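Local coordinates for protein natural killer cell receptor Ly49C (Mus musculus, PDB 3C8J) that serves as a disulfide-linked homodimeric receptor on mouse natural killer cells that recognises class I MHC through its extracellular C-type lectin-like domain, at residues I95-W101 with C186-Y191; P114-I118 with W137-S141; K146-A150 with F168-V174. The protein carries 4 engineered substitutions. All coordinates share one frame. Numbering follows the deposited sequence.

Contact 1 (I95-W101 with C186-Y191); sequences IMNKTTW and CNIPYY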
# COMPACT_ATOMS: atom_id res chain seq x y z
N ILE A 95 -4.89 -3.15 -14.87
CA ILE A 95 -5.78 -3.82 -15.80
C ILE A 95 -4.95 -4.63 -16.79
O ILE A 95 -4.21 -4.07 -17.61
CB ILE A 95 -6.72 -2.81 -16.50
CG1 ILE A 95 -7.41 -1.95 -15.45
CG2 ILE A 95 -7.75 -3.55 -17.37
CD1 ILE A 95 -8.57 -1.17 -15.95
N MET A 96 -5.11 -5.94 -16.69
CA MET A 96 -4.24 -6.92 -17.34
C MET A 96 -4.79 -7.47 -18.66
O MET A 96 -4.62 -8.66 -18.96
CB MET A 96 -3.93 -8.03 -16.33
CG MET A 96 -3.22 -7.53 -15.07
SD MET A 96 -1.62 -6.69 -15.31
CE MET A 96 -0.44 -8.04 -15.43
N ASN A 97 -5.48 -6.61 -19.42
CA ASN A 97 -5.83 -6.83 -20.83
C ASN A 97 -5.14 -5.77 -21.63
O ASN A 97 -5.03 -4.63 -21.17
CB ASN A 97 -7.32 -6.63 -21.12
CG ASN A 97 -8.21 -7.32 -20.14
OD1 ASN A 97 -8.37 -6.85 -19.01
ND2 ASN A 97 -8.81 -8.43 -20.56
N LYS A 98 -4.72 -6.11 -22.84
CA LYS A 98 -4.02 -5.17 -23.70
C LYS A 98 -5.03 -4.37 -24.51
O LYS A 98 -5.68 -4.91 -25.41
CB LYS A 98 -3.06 -5.92 -24.62
CG LYS A 98 -1.91 -6.63 -23.90
CD LYS A 98 -1.18 -7.59 -24.87
CE LYS A 98 0.16 -8.07 -24.33
NZ LYS A 98 0.66 -9.16 -25.21
N THR A 99 -5.17 -3.09 -24.17
CA THR A 99 -5.99 -2.17 -24.94
C THR A 99 -5.12 -1.02 -25.45
O THR A 99 -3.97 -0.89 -25.03
CB THR A 99 -7.17 -1.56 -24.12
OG1 THR A 99 -6.68 -0.51 -23.26
CG2 THR A 99 -7.90 -2.62 -23.30
N THR A 100 -5.69 -0.19 -26.34
CA THR A 100 -5.08 1.08 -26.75
C THR A 100 -5.01 2.00 -25.55
O THR A 100 -5.63 1.70 -24.52
CB THR A 100 -5.92 1.83 -27.84
OG1 THR A 100 -7.12 2.34 -27.26
CG2 THR A 100 -6.25 0.93 -29.03
N TRP A 101 -4.29 3.11 -25.65
CA TRP A 101 -4.23 4.08 -24.57
C TRP A 101 -5.62 4.62 -24.29
O TRP A 101 -6.07 4.63 -23.16
CB TRP A 101 -3.29 5.23 -24.91
CG TRP A 101 -3.12 6.21 -23.79
CD1 TRP A 101 -2.22 6.16 -22.79
CD2 TRP A 101 -3.90 7.40 -23.57
NE1 TRP A 101 -2.37 7.23 -21.95
CE2 TRP A 101 -3.40 8.01 -22.41
CE3 TRP A 101 -4.96 8.00 -24.25
CZ2 TRP A 101 -3.92 9.20 -21.90
CZ3 TRP A 101 -5.49 9.19 -23.75
CH2 TRP A 101 -4.97 9.77 -22.57
N CYS A 186 -0.21 5.53 -29.61
CA CYS A 186 -1.28 5.31 -28.62
C CYS A 186 -2.21 4.12 -28.93
O CYS A 186 -3.00 3.71 -28.08
CB CYS A 186 -2.10 6.59 -28.46
SG CYS A 186 -1.10 8.01 -27.97
N ASN A 187 -2.10 3.56 -30.13
CA ASN A 187 -2.93 2.44 -30.55
C ASN A 187 -2.34 1.08 -30.25
O ASN A 187 -2.95 0.05 -30.54
CB ASN A 187 -3.23 2.52 -32.06
CG ASN A 187 -4.36 3.48 -32.39
OD1 ASN A 187 -5.01 4.02 -31.49
ND2 ASN A 187 -4.60 3.69 -33.68
N ILE A 188 -1.13 1.06 -29.69
CA ILE A 188 -0.52 -0.22 -29.33
C ILE A 188 -1.26 -0.85 -28.13
O ILE A 188 -1.49 -0.19 -27.12
CB ILE A 188 1.00 -0.09 -29.08
CG1 ILE A 188 1.69 0.44 -30.34
CG2 ILE A 188 1.60 -1.46 -28.69
CD1 ILE A 188 3.19 0.51 -30.26
N PRO A 189 -1.66 -2.13 -28.28
CA PRO A 189 -2.38 -2.81 -27.21
C PRO A 189 -1.44 -3.14 -26.05
O PRO A 189 -0.62 -4.07 -26.16
CB PRO A 189 -2.89 -4.09 -27.88
CG PRO A 189 -2.55 -3.99 -29.33
CD PRO A 189 -1.45 -2.99 -29.45
N TYR A 190 -1.56 -2.39 -24.96
CA TYR A 190 -0.78 -2.65 -23.76
C TYR A 190 -1.68 -2.81 -22.54
O TYR A 190 -2.89 -2.56 -22.59
CB TYR A 190 0.20 -1.50 -23.49
CG TYR A 190 1.41 -1.46 -24.38
CD1 TYR A 190 2.01 -0.23 -24.68
CD2 TYR A 190 1.95 -2.62 -24.94
CE1 TYR A 190 3.13 -0.15 -25.50
CE2 TYR A 190 3.08 -2.56 -25.78
CZ TYR A 190 3.67 -1.32 -26.05
OH TYR A 190 4.77 -1.20 -26.89
N TYR A 191 -1.08 -3.21 -21.44
CA TYR A 191 -1.76 -3.18 -20.16
C TYR A 191 -2.02 -1.73 -19.75
O TYR A 191 -1.73 -0.79 -20.51
CB TYR A 191 -0.91 -3.86 -19.11
CG TYR A 191 -0.62 -5.30 -19.37
CD1 TYR A 191 0.61 -5.85 -18.99
CD2 TYR A 191 -1.57 -6.14 -19.95
CE1 TYR A 191 0.88 -7.20 -19.19
CE2 TYR A 191 -1.30 -7.50 -20.16
CZ TYR A 191 -0.07 -8.02 -19.78
OH TYR A 191 0.22 -9.35 -19.97
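This is a short antiparallel strand pairing near the surface of the lectin-like domain. It joins residues 98-99, just before helix 101-110, to the start of strand 190-197. Thr99 and Tyr190 form a hydrogen-bonded pair. Thr99 N donates to Tyr190 O and Tyr190 N to Thr99 O, both at 2.8 Å. CA-H...O contacts flank the pair: Lys98 CA lies 3.1 Å from Tyr190 O, and Pro189 CA lies 3.3 Å from Thr99 O. Further along, Trp101 N donates a nearly straight 2.8 Å hydrogen bond to Cys186 O. This ties the first turn of the helix to the loop before strand 190-197. Thr100 is the N-cap of that helix, and its OG1 accepts from Gly103 N. At the other end the chain turns a corner at Asn97. There Met96 SD sits over the face of the Tyr191 ring, 4.5 Å from its centroid, a Met-aromatic contact. Lys98 CG approaches the same ring, 3.9 Å from Tyr191 CE2. Residues 97-99, implicated in MHC class I binding, include the paired Thr99. Past the corner, the bridge carries on the antiparallel pairing of strands 90-96 and 190-197 that closes the C-type lectin-like fold.

Contact 2 (P114-I118 with W137-S141); sequences PILKI and WIGLS
This contact is built on the WIGL motif of the C-type lectin-like fold, Trp137 to Leu140, where a core loop between helices 101-110 and 121-130 meets the break in strand 136-143. Residues 114-118 are extended but form no regular strand; Ile115 and Leu116 have phi/psi of -52/143 and -57/130. The closest CA pair is Leu116 and Gly139, 4.8 Å apart. Gly139 N donates to Leu116 O at 2.6 Å, with an N-H...O angle of 143°. Gly139, at -80/54, centres an inverse gamma turn, closed by a weak 2.8 Å hydrogen bond from Leu140 N to Ile138 O. An ideal CB on Gly139 would fall 2.8 Å from Leu116 O and 3.0 Å from Ile115 O, too close for a side chain. Ile115, chi1 and chi2 both t, points toward the strand; Ile115 CG1 lies 3.5 Å from Gly139 N and Ile115 CD1 3.6 Å from Ile138 O. Ile138 takes chi1 p and chi2 t. With chi1 and chi2 at t and p, Leu116 brings CD2 to 4.1 Å from Ile138 CG2; Ile118, at m and t, puts CD1 3.9 Å from Ile138 CD1. The hydrogen bond pairs a buried NH with a buried carbonyl, and the contact around it is otherwise apolar.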
# COMPACT_ATOMS: atom_id res chain seq x y z
N PRO A 114 -9.06 7.23 -12.30
CA PRO A 114 -8.55 7.60 -13.63
C PRO A 114 -7.16 7.03 -13.97
O PRO A 114 -6.43 6.61 -13.09
CB PRO A 114 -8.55 9.13 -13.60
CG PRO A 114 -9.35 9.52 -12.31
CD PRO A 114 -9.07 8.38 -11.37
N ILE A 115 -6.82 7.03 -15.26
CA ILE A 115 -5.53 6.52 -15.73
C ILE A 115 -4.38 7.17 -14.95
O ILE A 115 -4.45 8.35 -14.61
CB ILE A 115 -5.42 6.63 -17.29
CG1 ILE A 115 -4.15 5.97 -17.84
CG2 ILE A 115 -5.59 8.08 -17.79
CD1 ILE A 115 -4.06 6.03 -19.39
N LEU A 116 -3.34 6.40 -14.67
CA LEU A 116 -2.32 6.81 -13.70
C LEU A 116 -1.60 8.12 -13.95
O LEU A 116 -1.09 8.38 -15.04
CB LEU A 116 -1.29 5.71 -13.50
CG LEU A 116 -0.23 5.97 -12.43
CD1 LEU A 116 -0.82 6.02 -11.04
CD2 LEU A 116 0.86 4.95 -12.52
N LYS A 117 -1.57 8.93 -12.90
CA LYS A 117 -0.64 10.04 -12.80
C LYS A 117 0.45 9.67 -11.79
O LYS A 117 0.16 9.20 -10.69
CB LYS A 117 -1.39 11.32 -12.39
CG LYS A 117 -0.55 12.37 -11.69
CD LYS A 117 -0.67 13.73 -12.38
CE LYS A 117 -0.28 14.81 -11.43
NZ LYS A 117 0.03 16.05 -12.15
N ILE A 118 1.71 9.84 -12.19
CA ILE A 118 2.84 9.53 -11.31
C ILE A 118 3.40 10.84 -10.77
O ILE A 118 3.68 11.73 -11.55
CB ILE A 118 3.95 8.72 -12.02
CG1 ILE A 118 3.38 7.40 -12.56
CG2 ILE A 118 5.07 8.42 -11.05
CD1 ILE A 118 4.41 6.45 -13.21
N TRP A 137 0.18 1.33 -20.08
CA TRP A 137 -0.18 2.70 -20.37
C TRP A 137 -0.34 3.47 -19.06
O TRP A 137 -0.82 2.92 -18.06
CB TRP A 137 -1.48 2.74 -21.16
CG TRP A 137 -1.36 2.26 -22.58
CD1 TRP A 137 -2.08 1.26 -23.15
CD2 TRP A 137 -0.50 2.78 -23.63
NE1 TRP A 137 -1.73 1.11 -24.48
CE2 TRP A 137 -0.76 2.03 -24.79
CE3 TRP A 137 0.47 3.79 -23.68
CZ2 TRP A 137 -0.09 2.26 -26.00
CZ3 TRP A 137 1.13 4.02 -24.88
CH2 TRP A 137 0.85 3.25 -26.03
N ILE A 138 0.11 4.72 -19.06
CA ILE A 138 -0.11 5.62 -17.93
C ILE A 138 -0.68 6.93 -18.47
O ILE A 138 -0.68 7.15 -19.68
CB ILE A 138 1.15 5.83 -17.05
CG1 ILE A 138 2.27 6.51 -17.84
CG2 ILE A 138 1.63 4.51 -16.50
CD1 ILE A 138 3.47 6.86 -16.96
N GLY A 139 -1.20 7.79 -17.59
CA GLY A 139 -1.93 8.98 -18.01
C GLY A 139 -1.04 10.14 -18.42
O GLY A 139 -1.15 11.25 -17.89
N LEU A 140 -0.13 9.88 -19.35
CA LEU A 140 0.69 10.92 -19.93
C LEU A 140 0.65 10.79 -21.44
O LEU A 140 1.16 9.81 -22.01
CB LEU A 140 2.13 10.86 -19.40
CG LEU A 140 3.13 11.87 -19.98
CD1 LEU A 140 2.72 13.26 -19.61
CD2 LEU A 140 4.52 11.58 -19.45
N SER A 141 0.04 11.79 -22.09
CA SER A 141 -0.16 11.77 -23.54
C SER A 141 0.21 13.10 -24.17
O SER A 141 0.26 14.13 -23.49
CB SER A 141 -1.61 11.44 -23.86
OG SER A 141 -2.49 12.36 -23.24

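Contact 3 (K146-A150 with F168-V174); sequences KKEWA and FKSRGCV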
# COMPACT_ATOMS: atom_id res chain seq x y z
N LYS A 146 -2.14 21.48 -28.52
CA LYS A 146 -1.22 22.38 -27.83
C LYS A 146 0.26 22.16 -28.18
O LYS A 146 1.08 23.06 -27.97
CB LYS A 146 -1.41 22.28 -26.31
CG LYS A 146 -2.54 23.16 -25.79
CD LYS A 146 -2.74 22.99 -24.29
CE LYS A 146 -3.57 24.13 -23.71
NZ LYS A 146 -4.01 23.81 -22.31
N LYS A 147 0.58 20.98 -28.72
CA LYS A 147 1.96 20.56 -28.97
C LYS A 147 2.79 20.49 -27.67
O LYS A 147 3.87 21.07 -27.56
CB LYS A 147 2.65 21.42 -30.07
CG LYS A 147 2.20 21.08 -31.50
CD LYS A 147 3.28 21.40 -32.53
CE LYS A 147 2.79 21.06 -33.95
NZ LYS A 147 3.72 21.51 -35.04
N GLU A 148 2.24 19.78 -26.69
CA GLU A 148 2.89 19.58 -25.40
C GLU A 148 2.45 18.26 -24.78
O GLU A 148 1.39 17.74 -25.10
CB GLU A 148 2.57 20.72 -24.45
CG GLU A 148 3.38 21.97 -24.66
CD GLU A 148 3.14 22.99 -23.58
OE1 GLU A 148 3.07 24.20 -23.92
OE2 GLU A 148 3.01 22.58 -22.40
N TRP A 149 3.27 17.74 -23.87
CA TRP A 149 2.90 16.55 -23.12
C TRP A 149 1.97 16.94 -21.98
O TRP A 149 2.02 18.07 -21.50
CB TRP A 149 4.15 15.78 -22.65
CG TRP A 149 4.82 15.17 -23.85
CD1 TRP A 149 5.72 15.78 -24.68
CD2 TRP A 149 4.59 13.87 -24.39
NE1 TRP A 149 6.08 14.92 -25.70
CE2 TRP A 149 5.40 13.74 -25.54
CE3 TRP A 149 3.79 12.78 -24.00
CZ2 TRP A 149 5.44 12.57 -26.31
CZ3 TRP A 149 3.82 11.62 -24.76
CH2 TRP A 149 4.65 11.53 -25.91
N ALA A 150 1.10 16.02 -21.59
CA ALA A 150 0.07 16.31 -20.60
C ALA A 150 -0.31 15.09 -19.79
O ALA A 150 -0.55 14.02 -20.33
CB ALA A 150 -1.17 16.89 -21.25
N PHE A 168 11.06 12.83 -25.71
CA PHE A 168 10.07 11.98 -26.36
C PHE A 168 9.74 12.51 -27.76
O PHE A 168 9.32 13.67 -27.91
CB PHE A 168 8.80 11.87 -25.52
CG PHE A 168 8.96 11.04 -24.27
CD1 PHE A 168 9.94 10.05 -24.18
CD2 PHE A 168 8.10 11.24 -23.18
CE1 PHE A 168 10.08 9.28 -23.01
CE2 PHE A 168 8.23 10.47 -22.01
CZ PHE A 168 9.22 9.50 -21.93
N LYS A 169 9.96 11.67 -28.76
CA LYS A 169 9.83 12.05 -30.18
C LYS A 169 8.41 11.90 -30.69
O LYS A 169 7.76 12.88 -31.04
CB LYS A 169 10.81 11.25 -31.04
CG LYS A 169 12.28 11.58 -30.78
CD LYS A 169 13.15 11.17 -31.95
CE LYS A 169 14.27 12.19 -32.17
NZ LYS A 169 14.93 12.03 -33.48
N SER A 170 7.91 10.65 -30.69
CA SER A 170 6.58 10.31 -31.19
C SER A 170 5.46 11.20 -30.64
O SER A 170 5.43 11.51 -29.45
CB SER A 170 6.26 8.85 -30.87
OG SER A 170 6.33 8.62 -29.48
N ARG A 171 4.55 11.60 -31.52
CA ARG A 171 3.34 12.31 -31.10
C ARG A 171 2.33 11.32 -30.50
O ARG A 171 1.13 11.37 -30.81
CB ARG A 171 2.71 13.07 -32.27
CG ARG A 171 3.23 14.48 -32.42
CD ARG A 171 2.56 15.20 -33.59
NE ARG A 171 3.06 16.57 -33.76
CZ ARG A 171 4.22 16.88 -34.35
NH1 ARG A 171 5.00 15.92 -34.83
NH2 ARG A 171 4.59 18.15 -34.46
N GLY A 172 2.83 10.44 -29.62
CA GLY A 172 2.06 9.33 -29.10
C GLY A 172 1.81 9.46 -27.62
O GLY A 172 1.52 10.55 -27.14
N CYS A 173 1.93 8.33 -26.92
CA CYS A 173 1.60 8.22 -25.51
C CYS A 173 2.77 7.66 -24.67
O CYS A 173 3.87 7.48 -25.19
CB CYS A 173 0.36 7.33 -25.35
SG CYS A 173 -1.17 8.07 -25.89
N VAL A 174 2.53 7.39 -23.38
CA VAL A 174 3.60 6.91 -22.49
C VAL A 174 3.21 5.64 -21.72
O VAL A 174 2.16 5.57 -21.10
CB VAL A 174 4.09 8.00 -21.49
CG1 VAL A 174 5.11 7.43 -20.51
CG2 VAL A 174 4.71 9.17 -22.21
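Trp149 lays its indole across the loop 168-172 and the start of strand 173-176. Trp149 CZ2 lies 3.5 Å from Phe168 CB and 3.3 Å from Ser170 O. Trp149 CZ3 is 3.5 Å from Gly172 O and 3.6 Å from Val174 CG2. The Phe168 ring turns its edge to the face of the six-membered ring of Trp149, a T-shaped pair with centroids 5.5 Å apart and planes at 63°. No hydrogen bond joins the two segments. In this lectin-like domain, strands 148-151 and 173-176 both pair with strand 136-143, so the indole reaches from one neighbour of that strand to the other. Its ring also meets Tyr142 of the shared strand edge-to-face. Residues 168-170 fall within a region implicated in MHC class I binding. Ser170 OG is hydrogen-bonded to Asp183. At the exposed end, Lys147 belongs to a G1 beta bulge with Glu148, opposite Asp143. Lys147 NZ and Arg171 NH2 come within 3.5 Å although both are positively charged.

All three contacts meet the same mixed sheet: contact 2 includes residues 137-141 of strand 136-143, and contacts 1 and 3 each bond to that strand. The centre of contact 2 lies about 3 Å from the centre of the chain, about 12 Å from the centre of contact 1 and about 13 Å from that of contact 3. Tyr191 O of contact 1 lies 2.9 Å from Trp137 N of contact 2, and Trp101 NE1 lies 2.8 Å from Ile138 O. From contact 3, Val174 O is 3.0 Å from Ile138 N, and Ala150 N 2.8 Å from Ser141 O. Contacts 1 and 3, centres about 17 Å apart, share the Cys173-Cys186 disulfide. They bring two MHC-implicated parts, residues 97-99 and the end of 161-170, to one sheet.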